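Metallo-beta-lactamase (Serratia marcescens, PDB 5AXR) probably hydrolyses beta-lactam antibiotics as a zinc-dependent, subclass B3 metallo-beta-lactamase. Local coordinates at residues Q10-Y15 and S234-N239; K168-A173 and I210-H215. One frame throughout, in Å; residues are numbered along the deposited sequence.

Contact 1 (Q10-Y15 and S234-N239); sequences QPFTIY and SAYVDN. With NA (sodium ion), chain G; NA (sodium ion), chain F.
The hydroxyl of Y236 and the carbonyl oxygen of T13 meet at one sodium ion, which bridges the first strand of the metallo-beta-lactamase sandwich and the 3-10 turn after helix 221-231. The carbonyl is the nearer ligand, with T13 O 2.7 Å from the sodium. Y236 OH lies 3.0 Å from the ion, a longer contact, and two waters join them; the sodium sits at the edge of the tyrosine ring, in its plane. Y236 reaches the strand because its CG stands anti to its own carbonyl carbon (chi1 -58°), sending the ring along residues 12 to 14. There I14 crosses it at about a right angle, with CG2 4.2 Å from the centroid of the Y236 ring, a CH-pi contact over one face. Beside this methyl the I14 carbonyl comes close to the ring rim, with I14 O 3.0 Å from Y236 CD2. At the far end F12 slants past the phenol, bringing F12 CD2 to 3.3 Å from Y236 OH; the F12 ring also meets that of Y20 on the adjacent strand, and F12 touches W222 and Q225 of helix 221-231. I14 and Y15 both face T18 in a classic beta bulge, where the chain turns a corner. From the bulge Y15 leans on V237, with Y15 CE1 4.2 Å from V237 CG2, while Y15 OH bonds to the K166 carbonyl. The turn is closed by a backbone hydrogen bond, V237 N to S234 O. D238 follows: its OD1 caps G240 N ahead of helix 241-259 and its OD2 makes a salt bridge to R224. At its backbone end the same tyrosine meets a second sodium ion, which lies 2.8 Å from Y236 O.

Contact 2 (K168-A173 and I210-H215); sequences KDVVFA and IAIAAH. With ZN (zinc ion), chain C; COM (1-thioethanesulfonic acid), chain J.
V170 and I212 approach each other obliquely on the face of two parallel strands that also carries F172 and I210. The tips touch closely, V170 CG1 lying 3.5 Å from I212 CD1. The F172 ring turns back toward the partner strand, its CG anti to the backbone N (chi1 -162°), which sets one face over the I212 carbonyl oxygen. F172 CE2 is 4.1 Å from I212 CG2, and F172 CE1 reaches A214. At the strand start I210 CD1 rests against K168 CB. Five backbone hydrogen bonds join the two segments; the shortest runs from A173 N to I212 O, 2.7 Å. The last, A214 N to A173 O, holds the chain where it leaves the sheet for H215, whose NE2 binds a zinc ion at 2.1 Å. D76 and H77 bind the same zinc, as does the sulfur S1 of the bound 1-thioethanesulfonic acid. The strands are the two ends of a beta-alpha-beta crossover through helix 190-204; W159 of strand 155-163 packs on V170 and F172. The other face carries V171 and the alanines A173, A211 and A213, and helix 241-259 covers it at V171, A173 and A211.

Overall arrangement
Both contacts are largely buried, but contact 2 lies nearer the centre of the chain and contact 1 farther out, at an outermost strand of the other sheet. Contact 2 is nested along the sequence inside the loop that contact 1 closes. They touch at I210 of contact 2: its CD1 packs 3.5 Å from Y15 CG, and its CG1 also meets V237, so strand 12-15 lies against strand 210-213. The chemistry differs. Residues 168-173 and 210-215 are joined by regular backbone hydrogen bonds, and 210-215 ends at the zinc ligand H215, whereas 10-15 and 234-239 share no direct hydrogen bond and rely on aromatic and aliphatic packing with a bridging sodium, away from the zinc ions.

Contact 1 (Q10-Y15 and S234-N239)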
loop_
_atom_site.group_PDB
_atom_site.type_symbol
_atom_site.label_atom_id
_atom_site.label_comp_id
_atom_site.label_asym_id
_atom_site.label_seq_id
_atom_site.Cartn_x
_atom_site.Cartn_y
_atom_site.Cartn_z
ATOM N N GLN A 10 -12.218 5.238 12.176
ATOM C CA GLN A 10 -11.763 4.664 13.461
ATOM C C GLN A 10 -10.841 3.475 13.198
ATOM O O GLN A 10 -11.200 2.562 12.455
ATOM C CB GLN A 10 -12.949 4.201 14.301
ATOM C CG GLN A 10 -12.567 3.628 15.658
ATOM C CD GLN A 10 -13.757 3.029 16.378
ATOM O OE1 GLN A 10 -14.394 2.114 15.878
ATOM N NE2 GLN A 10 -14.150 3.646 17.476
ATOM N N PRO A 11 -9.607 3.548 13.704
ATOM C CA PRO A 11 -8.623 2.523 13.405
ATOM C C PRO A 11 -8.917 1.198 14.129
ATOM O O PRO A 11 -9.790 1.140 14.996
ATOM C CB PRO A 11 -7.325 3.148 13.891
ATOM C CG PRO A 11 -7.731 4.059 15.007
ATOM C CD PRO A 11 -9.077 4.597 14.595
ATOM N N PHE A 12 -8.297 0.120 13.674
ATOM C CA PHE A 12 -8.588 -1.195 14.230
ATOM C C PHE A 12 -7.442 -2.152 13.961
ATOM O O PHE A 12 -6.767 -2.058 12.927
ATOM C CB PHE A 12 -9.894 -1.783 13.653
ATOM C CG PHE A 12 -9.954 -1.791 12.139
ATOM C CD1 PHE A 12 -10.305 -0.634 11.440
ATOM C CD2 PHE A 12 -9.678 -2.951 11.412
ATOM C CE1 PHE A 12 -10.361 -0.611 10.056
ATOM C CE2 PHE A 12 -9.710 -2.920 10.019
ATOM C CZ PHE A 12 -10.113 -1.778 9.350
ATOM N N THR A 13 -7.303 -3.133 14.841
ATOM C CA THR A 13 -6.393 -4.244 14.605
ATOM C C THR A 13 -6.952 -5.202 13.555
ATOM O O THR A 13 -8.117 -5.607 13.606
ATOM C CB THR A 13 -6.072 -4.986 15.905
ATOM O OG1 THR A 13 -5.468 -4.075 16.855
ATOM C CG2 THR A 13 -5.146 -6.151 15.626
ATOM N N ILE A 14 -6.110 -5.540 12.590
ATOM C CA ILE A 14 -6.450 -6.509 11.560
ATOM C C ILE A 14 -6.027 -7.888 12.054
ATOM O O ILE A 14 -6.802 -8.833 11.977
ATOM C CB ILE A 14 -5.733 -6.202 10.205
ATOM C CG1 ILE A 14 -6.326 -4.942 9.548
ATOM C CG2 ILE A 14 -5.840 -7.388 9.244
ATOM C CD1 ILE A 14 -5.460 -4.336 8.466
ATOM N N TYR A 15 -4.770 -8.037 12.449
ATOM C CA TYR A 15 -4.304 -9.354 12.924
ATOM C C TYR A 15 -3.012 -9.215 13.698
ATOM O O TYR A 15 -2.031 -8.779 13.145
ATOM C CB TYR A 15 -4.115 -10.328 11.758
ATOM C CG TYR A 15 -4.068 -11.788 12.166
ATOM C CD1 TYR A 15 -5.228 -12.541 12.276
ATOM C CD2 TYR A 15 -2.876 -12.397 12.489
ATOM C CE1 TYR A 15 -5.188 -13.856 12.699
ATOM C CE2 TYR A 15 -2.819 -13.735 12.816
ATOM C CZ TYR A 15 -3.986 -14.451 12.954
ATOM O OH TYR A 15 -3.944 -15.787 13.299
ATOM N N SER A 234 -10.115 -13.640 12.390
ATOM C CA SER A 234 -10.264 -14.576 11.291
ATOM C C SER A 234 -11.075 -13.992 10.119
ATOM O O SER A 234 -10.896 -14.429 8.991
ATOM C CB SER A 234 -10.907 -15.885 11.758
ATOM O OG SER A 234 -12.077 -15.605 12.517
ATOM N N ALA A 235 -11.904 -12.986 10.382
ATOM C CA ALA A 235 -12.675 -12.312 9.327
ATOM C C ALA A 235 -11.783 -11.747 8.224
ATOM O O ALA A 235 -12.200 -11.722 7.078
ATOM C CB ALA A 235 -13.529 -11.203 9.930
ATOM N N TYR A 236 -10.517 -11.439 8.545
ATOM C CA TYR A 236 -9.575 -10.873 7.567
ATOM C C TYR A 236 -8.782 -11.921 6.792
ATOM O O TYR A 236 -8.116 -11.601 5.798
ATOM C CB TYR A 236 -8.589 -9.965 8.293
ATOM C CG TYR A 236 -9.269 -8.862 9.032
ATOM C CD1 TYR A 236 -9.862 -7.819 8.350
ATOM C CD2 TYR A 236 -9.399 -8.907 10.408
ATOM C CE1 TYR A 236 -10.470 -6.780 9.023
ATOM C CE2 TYR A 236 -10.071 -7.918 11.085
ATOM C CZ TYR A 236 -10.580 -6.845 10.384
ATOM O OH TYR A 236 -11.204 -5.839 11.041
ATOM N N VAL A 237 -8.768 -13.135 7.328
ATOM C CA VAL A 237 -8.043 -14.246 6.756
ATOM C C VAL A 237 -8.818 -14.868 5.602
ATOM O O VAL A 237 -9.972 -15.294 5.755
ATOM C CB VAL A 237 -7.769 -15.332 7.812
ATOM C CG1 VAL A 237 -6.982 -16.479 7.206
ATOM C CG2 VAL A 237 -7.027 -14.739 8.997
ATOM N N ASP A 238 -8.127 -15.007 4.478
ATOM C CA ASP A 238 -8.673 -15.622 3.288
ATOM C C ASP A 238 -7.547 -15.770 2.283
ATOM O O ASP A 238 -7.071 -14.772 1.718
ATOM C CB ASP A 238 -9.762 -14.744 2.720
ATOM C CG ASP A 238 -10.228 -15.196 1.376
ATOM O OD1 ASP A 238 -9.741 -16.246 0.892
ATOM O OD2 ASP A 238 -11.098 -14.491 0.825
ATOM N N ASN A 239 -7.033 -16.993 2.156
ATOM C CA ASN A 239 -5.769 -17.198 1.460
ATOM C C ASN A 239 -5.890 -17.259 -0.051
ATOM O O ASN A 239 -4.891 -17.418 -0.752
ATOM C CB ASN A 239 -5.028 -18.422 2.018
ATOM C CG ASN A 239 -5.698 -19.722 1.662
ATOM O OD1 ASN A 239 -6.740 -19.737 1.029
ATOM N ND2 ASN A 239 -5.039 -20.819 1.960
HETATM NA NA NA G . -7.410 -12.054 3.109
HETATM NA NA NA F . -10.771 -5.849 14.001
HETATM O O HOH W 1 -12.658 -3.977 14.524
HETATM O O HOH W 2 -9.554 -6.476 16.443
#

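Contact 2 (K168-A173 and I210-H215)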
loop_
_atom_site.group_PDB
_atom_site.type_symbol
_atom_site.label_atom_id
_atom_site.label_comp_id
_atom_site.label_asym_id
_atom_site.label_seq_id
_atom_site.Cartn_x
_atom_site.Cartn_y
_atom_site.Cartn_z
ATOM N N LYS A 168 0.296 -15.759 10.677
ATOM C CA LYS A 168 -0.250 -15.681 9.309
ATOM C C LYS A 168 0.633 -14.803 8.445
ATOM O O LYS A 168 1.212 -13.834 8.945
ATOM C CB LYS A 168 -1.659 -15.080 9.302
ATOM C CG LYS A 168 -2.710 -15.886 10.064
ATOM C CD LYS A 168 -3.043 -17.184 9.360
ATOM C CE LYS A 168 -4.188 -17.907 10.048
ATOM N NZ LYS A 168 -4.362 -19.239 9.411
ATOM N N ASP A 169 0.638 -15.096 7.144
ATOM C CA ASP A 169 1.382 -14.321 6.138
ATOM C C ASP A 169 0.520 -13.189 5.615
ATOM O O ASP A 169 -0.607 -13.419 5.152
ATOM C CB ASP A 169 1.796 -15.219 4.981
ATOM C CG ASP A 169 2.975 -16.107 5.341
ATOM O OD1 ASP A 169 3.593 -15.853 6.384
ATOM O OD2 ASP A 169 3.195 -17.129 4.676
ATOM N N VAL A 170 0.990 -11.967 5.829
ATOM C CA VAL A 170 0.219 -10.768 5.493
ATOM C C VAL A 170 0.871 -10.144 4.282
ATOM O O VAL A 170 2.098 -10.154 4.167
ATOM C CB VAL A 170 0.246 -9.723 6.623
ATOM C CG1 VAL A 170 -0.620 -8.533 6.265
ATOM C CG2 VAL A 170 -0.183 -10.353 7.934
ATOM N N VAL A 171 0.036 -9.626 3.382
ATOM C CA VAL A 171 0.475 -8.949 2.166
ATOM C C VAL A 171 -0.247 -7.617 2.068
ATOM O O VAL A 171 -1.480 -7.577 2.119
ATOM C CB VAL A 171 0.102 -9.775 0.904
ATOM C CG1 VAL A 171 0.549 -9.049 -0.365
ATOM C CG2 VAL A 171 0.700 -11.164 0.998
ATOM N N PHE A 172 0.524 -6.526 2.024
ATOM C CA PHE A 172 -0.016 -5.217 1.681
ATOM C C PHE A 172 0.122 -5.043 0.176
ATOM O O PHE A 172 1.225 -4.815 -0.327
ATOM C CB PHE A 172 0.747 -4.101 2.408
ATOM C CG PHE A 172 0.005 -2.790 2.441
ATOM C CD1 PHE A 172 -0.296 -2.106 1.252
ATOM C CD2 PHE A 172 -0.455 -2.270 3.644
ATOM C CE1 PHE A 172 -0.998 -0.899 1.287
ATOM C CE2 PHE A 172 -1.188 -1.084 3.677
ATOM C CZ PHE A 172 -1.454 -0.390 2.497
ATOM N N ALA A 173 -0.978 -5.227 -0.542
ATOM C CA ALA A 173 -0.943 -5.378 -1.992
ATOM C C ALA A 173 -0.985 -4.007 -2.666
ATOM O O ALA A 173 -1.988 -3.294 -2.603
ATOM C CB ALA A 173 -2.121 -6.202 -2.457
ATOM N N ILE A 210 -3.572 -13.113 4.720
ATOM C CA ILE A 210 -4.292 -11.848 4.880
ATOM C C ILE A 210 -3.794 -10.844 3.844
ATOM O O ILE A 210 -2.629 -10.431 3.848
ATOM C CB ILE A 210 -4.060 -11.250 6.281
ATOM C CG1 ILE A 210 -4.627 -12.189 7.359
ATOM C CG2 ILE A 210 -4.704 -9.866 6.408
ATOM C CD1 ILE A 210 -4.001 -11.998 8.720
ATOM N N ALA A 211 -4.707 -10.367 3.007
ATOM C CA ALA A 211 -4.362 -9.328 2.040
ATOM C C ALA A 211 -5.022 -8.017 2.451
ATOM O O ALA A 211 -6.198 -7.987 2.798
ATOM C CB ALA A 211 -4.818 -9.743 0.652
ATOM N N ILE A 212 -4.220 -6.959 2.480
ATOM C CA ILE A 212 -4.697 -5.599 2.580
ATOM C C ILE A 212 -4.384 -4.885 1.265
ATOM O O ILE A 212 -3.209 -4.661 0.914
ATOM C CB ILE A 212 -3.994 -4.867 3.743
ATOM C CG1 ILE A 212 -4.198 -5.656 5.050
ATOM C CG2 ILE A 212 -4.515 -3.439 3.865
ATOM C CD1 ILE A 212 -2.954 -5.917 5.864
ATOM N N ALA A 213 -5.437 -4.521 0.540
ATOM C CA ALA A 213 -5.292 -3.823 -0.750
ATOM C C ALA A 213 -5.192 -2.307 -0.529
ATOM O O ALA A 213 -5.826 -1.766 0.392
ATOM C CB ALA A 213 -6.459 -4.167 -1.652
ATOM N N ALA A 214 -4.275 -1.664 -1.261
ATOM C CA ALA A 214 -4.016 -0.229 -1.120
ATOM C C ALA A 214 -5.318 0.549 -1.203
ATOM O O ALA A 214 -5.587 1.397 -0.349
ATOM C CB ALA A 214 -3.036 0.255 -2.188
ATOM N N HIS A 215 -6.200 0.131 -2.115
ATOM C CA HIS A 215 -7.621 0.482 -2.021
ATOM C C HIS A 215 -8.368 -0.610 -1.270
ATOM O O HIS A 215 -8.613 -1.672 -1.821
ATOM C CB HIS A 215 -8.226 0.718 -3.415
ATOM C CG HIS A 215 -7.791 2.005 -4.040
ATOM N ND1 HIS A 215 -8.541 3.159 -3.937
ATOM C CD2 HIS A 215 -6.606 2.376 -4.587
ATOM C CE1 HIS A 215 -7.849 4.178 -4.417
ATOM N NE2 HIS A 215 -6.669 3.732 -4.814
HETATM ZN ZN ZN C . -4.966 4.806 -5.428
HETATM C C1 COM J . -4.873 6.336 -8.149
HETATM C C2 COM J . -6.356 6.563 -7.819
HETATM S S1 COM J . -4.265 4.703 -7.640
HETATM S S2 COM J . -7.410 5.713 -8.804
HETATM O O1S COM J . -6.780 5.643 -10.315
HETATM O O2S COM J . -8.669 6.388 -8.828
HETATM O O3S COM J . -7.585 4.370 -8.293
#